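Local coordinates for DUF2442 domain-containing protein (Nitrosomonas europaea, PDB 2AUW) that is of unknown function but carries a helix-turn-helix and may bind DNA, at residues Leu104-Ala109 with Arg118-Tyr123; Gly96-Arg101 with Glu111-Ser116. All coordinates share one frame; numbering follows the deposited sequence.

Interaction 1: residues Leu104-Ala109 with Arg118-Tyr123; sequences LSLTTA and RMVSYY
Leu106 turns its CG anti to the carbonyl carbon (chi1 -68°), and Val120 sets CG1 anti to the backbone N (chi1 175°); these torsions bring two methyl groups together. The contact packs the two helices of a helix-turn-helix, 106-113 and 117-124, near the start of the first. Leu106 CD2 lies 3.7 Å from Val120 CG1, and the two side chains run past one another with opposite headings. The same CD2 rests alongside the second helix, 4.1 Å from Ser121 CB. Ala109 CB meets Val120 CG1 at 3.8 Å, so one valine methyl serves both residues of the first helix. The contact is apolar and buried. Val120 also touches Phe95 and Met99 of helix 92-101 and Ile115 of the turn. Pro44 of the second subunit packs on Leu106 and Ser121, so the dimer partner covers part of this pair. The first helix begins with a capping box. Ser105 N donates to Thr108 OG1. In return Thr108 N gives a nearly straight bond to Ser105 OG, 3.2 Å long with an N-H...O angle of 170°.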
loop_
_atom_site.group_PDB
_atom_site.type_symbol
_atom_site.label_atom_id
_atom_site.label_comp_id
_atom_site.label_asym_id
_atom_site.label_seq_id
_atom_site.Cartn_x
_atom_site.Cartn_y
_atom_site.Cartn_z
ATOM N N LEU B 104 -14.799 7.544 -10.609
ATOM C CA LEU B 104 -14.176 8.091 -9.404
ATOM C C LEU B 104 -12.853 7.412 -9.106
ATOM O O LEU B 104 -12.714 6.218 -9.340
ATOM C CB LEU B 104 -15.113 7.913 -8.193
ATOM C CG LEU B 104 -16.500 8.562 -8.262
ATOM C CD1 LEU B 104 -17.209 8.454 -6.927
ATOM C CD2 LEU B 104 -16.420 10.002 -8.674
ATOM N N SER B 105 -11.888 8.184 -8.603
ATOM C CA SER B 105 -10.645 7.674 -8.029
ATOM C C SER B 105 -10.757 7.684 -6.496
ATOM O O SER B 105 -11.771 8.144 -5.961
ATOM C CB SER B 105 -9.477 8.594 -8.416
ATOM O OG SER B 105 -9.600 9.873 -7.806
ATOM N N LEU B 106 -9.717 7.228 -5.800
ATOM C CA LEU B 106 -9.648 7.369 -4.341
ATOM C C LEU B 106 -9.907 8.826 -3.922
ATOM O O LEU B 106 -10.677 9.079 -2.995
ATOM C CB LEU B 106 -8.294 6.919 -3.797
ATOM C CG LEU B 106 -7.934 5.432 -3.871
ATOM C CD1 LEU B 106 -6.637 5.199 -3.102
ATOM C CD2 LEU B 106 -9.070 4.504 -3.335
ATOM N N THR B 107 -9.263 9.768 -4.622
ATOM C CA THR B 107 -9.439 11.205 -4.347
ATOM C C THR B 107 -10.869 11.683 -4.524
ATOM O O THR B 107 -11.437 12.234 -3.593
ATOM C CB THR B 107 -8.459 12.081 -5.194
ATOM O OG1 THR B 107 -7.119 11.755 -4.819
ATOM C CG2 THR B 107 -8.699 13.567 -4.922
ATOM N N THR B 108 -11.447 11.467 -5.708
ATOM C CA THR B 108 -12.760 12.016 -6.030
ATOM C C THR B 108 -13.865 11.255 -5.253
ATOM O O THR B 108 -14.866 11.867 -4.844
ATOM C CB THR B 108 -13.027 12.089 -7.559
ATOM O OG1 THR B 108 -12.802 10.818 -8.162
ATOM C CG2 THR B 108 -12.086 13.124 -8.234
ATOM N N ALA B 109 -13.658 9.960 -4.991
ATOM C CA ALA B 109 -14.619 9.226 -4.132
ATOM C C ALA B 109 -14.579 9.748 -2.697
ATOM O O ALA B 109 -15.614 9.948 -2.079
ATOM C CB ALA B 109 -14.385 7.699 -4.165
ATOM N N ARG B 118 -7.962 6.866 2.524
ATOM C CA ARG B 118 -7.661 5.583 3.118
ATOM C C ARG B 118 -8.935 4.765 3.324
ATOM O O ARG B 118 -8.944 3.568 3.042
ATOM C CB ARG B 118 -6.914 5.728 4.457
ATOM C CG ARG B 118 -6.635 4.390 5.172
ATOM C CD ARG B 118 -5.989 4.644 6.536
ATOM N NE ARG B 118 -5.162 3.541 7.062
ATOM C CZ ARG B 118 -4.022 3.123 6.518
ATOM N NH1 ARG B 118 -3.328 2.132 7.073
ATOM N NH2 ARG B 118 -3.585 3.673 5.393
HETATM N N MSE B 119 -9.986 5.413 3.826
HETATM C CA MSE B 119 -11.233 4.692 4.115
HETATM C C MSE B 119 -11.904 4.219 2.826
HETATM O O MSE B 119 -12.458 3.124 2.776
HETATM C CB MSE B 119 -12.185 5.539 4.947
HETATM C CG MSE B 119 -11.846 5.477 6.424
HETATM SE SE MSE B 119 -12.504 3.733 7.045
HETATM C CE MSE B 119 -13.259 4.412 8.789
ATOM N N VAL B 120 -11.880 5.055 1.798
ATOM C CA VAL B 120 -12.309 4.624 0.467
ATOM C C VAL B 120 -11.582 3.339 0.041
ATOM O O VAL B 120 -12.214 2.385 -0.399
ATOM C CB VAL B 120 -12.140 5.745 -0.592
ATOM C CG1 VAL B 120 -12.477 5.239 -2.019
ATOM C CG2 VAL B 120 -13.023 6.956 -0.221
ATOM N N SER B 121 -10.256 3.341 0.127
ATOM C CA SER B 121 -9.465 2.151 -0.168
ATOM C C SER B 121 -9.856 0.937 0.699
ATOM O O SER B 121 -10.022 -0.161 0.195
ATOM C CB SER B 121 -7.988 2.452 0.027
ATOM O OG SER B 121 -7.214 1.309 -0.262
ATOM N N TYR B 122 -10.023 1.140 1.996
ATOM C CA TYR B 122 -10.405 0.021 2.879
ATOM C C TYR B 122 -11.713 -0.644 2.468
ATOM O O TYR B 122 -11.801 -1.877 2.435
ATOM C CB TYR B 122 -10.436 0.455 4.350
ATOM C CG TYR B 122 -9.096 0.222 5.052
ATOM C CD1 TYR B 122 -9.006 -0.623 6.160
ATOM C CD2 TYR B 122 -7.919 0.806 4.578
ATOM C CE1 TYR B 122 -7.795 -0.864 6.806
ATOM C CE2 TYR B 122 -6.681 0.591 5.240
ATOM C CZ TYR B 122 -6.634 -0.248 6.348
ATOM O OH TYR B 122 -5.439 -0.488 7.012
ATOM N N TYR B 123 -12.692 0.191 2.133
ATOM C CA TYR B 123 -14.000 -0.278 1.649
ATOM C C TYR B 123 -13.878 -0.974 0.295
ATOM O O TYR B 123 -14.460 -2.042 0.080
ATOM C CB TYR B 123 -14.987 0.882 1.546
ATOM C CG TYR B 123 -15.372 1.557 2.854
ATOM C CD1 TYR B 123 -15.640 2.930 2.893
ATOM C CD2 TYR B 123 -15.493 0.830 4.054
ATOM C CE1 TYR B 123 -16.022 3.579 4.103
ATOM C CE2 TYR B 123 -15.863 1.470 5.247
ATOM C CZ TYR B 123 -16.114 2.834 5.269
ATOM O OH TYR B 123 -16.461 3.460 6.464
#

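Interaction 2: residues Gly96-Arg101 with Glu111-Ser116; sequences GDWMHR and EALGIS
This is an apolar contact between one tryptophan and the last turn of a neighbouring helix. It joins helix 92-101 to the C-terminal end of helix 106-113, just before the turn that leads into helix 117-124. Trp98 and Leu113 reach toward each other from their two helices. The tryptophan reaches across because its CG is anti to the backbone N (chi1 169°), which sends the six-membered ring outward with CH2 in the lead. Leu113 meets that corner obliquely. Its branch carbon CG is 3.7 Å from Trp98 CH2. The two leucine methyls fork around this atom: Leu113 CD1 leans toward CZ3 of Trp98, at 3.9 Å, and Leu113 CD2 toward CZ2 of Trp98, at 4.0 Å. Ala112 adds a lighter touch, with its CB near the ring plane at the edge, 4.4 Å from Trp98 CH2. Shortening Leu113 to an alanine removes CG and both methyls, and would probably open a gap beside the tryptophan corner and leave the ring with little more than the edge contact to Ala112 on this helix. Helix 132-144 closes in on the pair through Cys138, which touches both Trp98 and Leu113. At the pyrrole end of the ring, Arg101 folds back along its own helix and places NH1 at the edge, in the ring plane. Its NE makes a salt bridge to Glu142, so the arginine also ties helix 92-101 to helix 132-144. Past Leu113 the chain leaves the helix at Gly114, which has a positive phi of 71°. A helix ending in Leu-Gly-Ile, with the glycine opening the turn, is characteristic of the helix-turn-helix, here packed against a preceding helix as in Cro and lambda repressor-type domains.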
loop_
_atom_site.group_PDB
_atom_site.type_symbol
_atom_site.label_atom_id
_atom_site.label_comp_id
_atom_site.label_asym_id
_atom_site.label_seq_id
_atom_site.Cartn_x
_atom_site.Cartn_y
_atom_site.Cartn_z
ATOM N N GLY B 96 -17.213 -0.661 -5.356
ATOM C CA GLY B 96 -16.342 -0.537 -6.541
ATOM C C GLY B 96 -17.106 -0.218 -7.826
ATOM O O GLY B 96 -16.648 0.598 -8.637
ATOM N N ASP B 97 -18.276 -0.822 -8.001
ATOM C CA ASP B 97 -19.165 -0.524 -9.140
ATOM C C ASP B 97 -19.625 0.939 -9.111
ATOM O O ASP B 97 -19.643 1.604 -10.148
ATOM C CB ASP B 97 -20.397 -1.427 -9.119
ATOM C CG ASP B 97 -20.097 -2.869 -9.540
ATOM O OD1 ASP B 97 -18.953 -3.183 -9.927
ATOM O OD2 ASP B 97 -21.029 -3.688 -9.481
ATOM N N TRP B 98 -19.983 1.441 -7.921
ATOM C CA TRP B 98 -20.316 2.854 -7.749
ATOM C C TRP B 98 -19.171 3.787 -8.140
ATOM O O TRP B 98 -19.400 4.791 -8.811
ATOM C CB TRP B 98 -20.814 3.138 -6.316
ATOM C CG TRP B 98 -20.929 4.591 -5.972
ATOM C CD1 TRP B 98 -21.984 5.427 -6.224
ATOM C CD2 TRP B 98 -19.961 5.369 -5.255
ATOM N NE1 TRP B 98 -21.709 6.693 -5.737
ATOM C CE2 TRP B 98 -20.477 6.677 -5.134
ATOM C CE3 TRP B 98 -18.695 5.078 -4.706
ATOM C CZ2 TRP B 98 -19.778 7.700 -4.489
ATOM C CZ3 TRP B 98 -17.985 6.109 -4.067
ATOM C CH2 TRP B 98 -18.533 7.401 -3.980
HETATM N N MSE B 99 -17.943 3.458 -7.741
HETATM C CA MSE B 99 -16.773 4.227 -8.178
HETATM C C MSE B 99 -16.584 4.165 -9.705
HETATM O O MSE B 99 -16.431 5.204 -10.381
HETATM C CB MSE B 99 -15.501 3.724 -7.486
HETATM C CG MSE B 99 -15.439 3.994 -5.960
HETATM SE SE MSE B 99 -13.732 3.349 -5.228
HETATM C CE MSE B 99 -13.651 1.762 -6.192
ATOM N N HIS B 100 -16.609 2.948 -10.231
ATOM C CA HIS B 100 -16.413 2.721 -11.655
ATOM C C HIS B 100 -17.424 3.482 -12.523
ATOM O O HIS B 100 -17.033 4.258 -13.413
ATOM C CB HIS B 100 -16.389 1.229 -12.005
ATOM C CG HIS B 100 -15.877 0.971 -13.392
ATOM N ND1 HIS B 100 -16.711 0.704 -14.458
ATOM C CD2 HIS B 100 -14.620 1.014 -13.901
ATOM C CE1 HIS B 100 -15.988 0.561 -15.558
ATOM N NE2 HIS B 100 -14.718 0.753 -15.249
ATOM N N ARG B 101 -18.708 3.302 -12.248
ATOM C CA ARG B 101 -19.741 3.896 -13.089
ATOM C C ARG B 101 -19.761 5.420 -12.962
ATOM O O ARG B 101 -20.351 6.117 -13.805
ATOM C CB ARG B 101 -21.113 3.310 -12.778
ATOM C CG ARG B 101 -21.641 3.606 -11.372
ATOM C CD ARG B 101 -22.959 2.888 -11.168
ATOM N NE ARG B 101 -23.602 3.244 -9.910
ATOM C CZ ARG B 101 -23.899 2.381 -8.951
ATOM N NH1 ARG B 101 -24.481 2.804 -7.848
ATOM N NH2 ARG B 101 -23.628 1.099 -9.107
ATOM N N GLU B 111 -13.646 12.767 -1.697
ATOM C CA GLU B 111 -14.272 14.085 -1.766
ATOM C C GLU B 111 -15.785 13.991 -1.879
ATOM O O GLU B 111 -16.506 14.705 -1.172
ATOM C CB GLU B 111 -13.675 14.908 -2.920
ATOM C CG GLU B 111 -12.249 15.361 -2.597
ATOM C CD GLU B 111 -11.421 15.787 -3.798
ATOM O OE1 GLU B 111 -11.783 15.489 -4.961
ATOM O OE2 GLU B 111 -10.375 16.421 -3.562
ATOM N N ALA B 112 -16.254 13.097 -2.749
ATOM C CA ALA B 112 -17.666 12.849 -2.944
ATOM C C ALA B 112 -18.375 12.551 -1.635
ATOM O O ALA B 112 -19.382 13.176 -1.343
ATOM C CB ALA B 112 -17.872 11.702 -3.913
ATOM N N LEU B 113 -17.834 11.612 -0.853
ATOM C CA LEU B 113 -18.510 11.097 0.348
ATOM C C LEU B 113 -18.183 11.884 1.617
ATOM O O LEU B 113 -18.874 11.746 2.644
ATOM C CB LEU B 113 -18.114 9.631 0.606
ATOM C CG LEU B 113 -18.475 8.621 -0.497
ATOM C CD1 LEU B 113 -17.654 7.303 -0.373
ATOM C CD2 LEU B 113 -19.985 8.395 -0.521
ATOM N N GLY B 114 -17.114 12.660 1.573
ATOM C CA GLY B 114 -16.613 13.329 2.775
ATOM C C GLY B 114 -15.967 12.392 3.772
ATOM O O GLY B 114 -16.180 12.533 4.974
ATOM N N ILE B 115 -15.142 11.461 3.281
ATOM C CA ILE B 115 -14.361 10.538 4.116
ATOM C C ILE B 115 -12.915 10.531 3.593
ATOM O O ILE B 115 -12.624 11.166 2.572
ATOM C CB ILE B 115 -14.934 9.072 4.126
ATOM C CG1 ILE B 115 -14.806 8.395 2.744
ATOM C CG2 ILE B 115 -16.385 9.045 4.632
ATOM C CD1 ILE B 115 -15.355 6.944 2.690
ATOM N N SER B 116 -12.020 9.821 4.265
ATOM C CA SER B 116 -10.616 9.836 3.860
ATOM C C SER B 116 -10.364 8.925 2.660
ATOM O O SER B 116 -11.145 7.987 2.427
ATOM C CB SER B 116 -9.737 9.427 5.026
ATOM O OG SER B 116 -9.776 8.019 5.246
#

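How the interactions relate
From the N terminus, the order is 96-101, 104-109, 111-116, 118-123, so the segments alternate and the two contacts cross. Interaction 2 closes the loop from helix 92-101 to the far end of helix 106-113. Interaction 1 starts inside that loop, on the near part of helix 106-113, and closes beyond it on helix 117-124. Both therefore share helix 106-113, and their centres lie about 6 Å apart. They also touch directly. Leu104 N probably hydrogen-bonds to Met99 O, 2.9 Å away, across the first connection. In the second, Ile115 CD1 packs on Tyr123 CE1. Together they tie three consecutive helices into one compact unit.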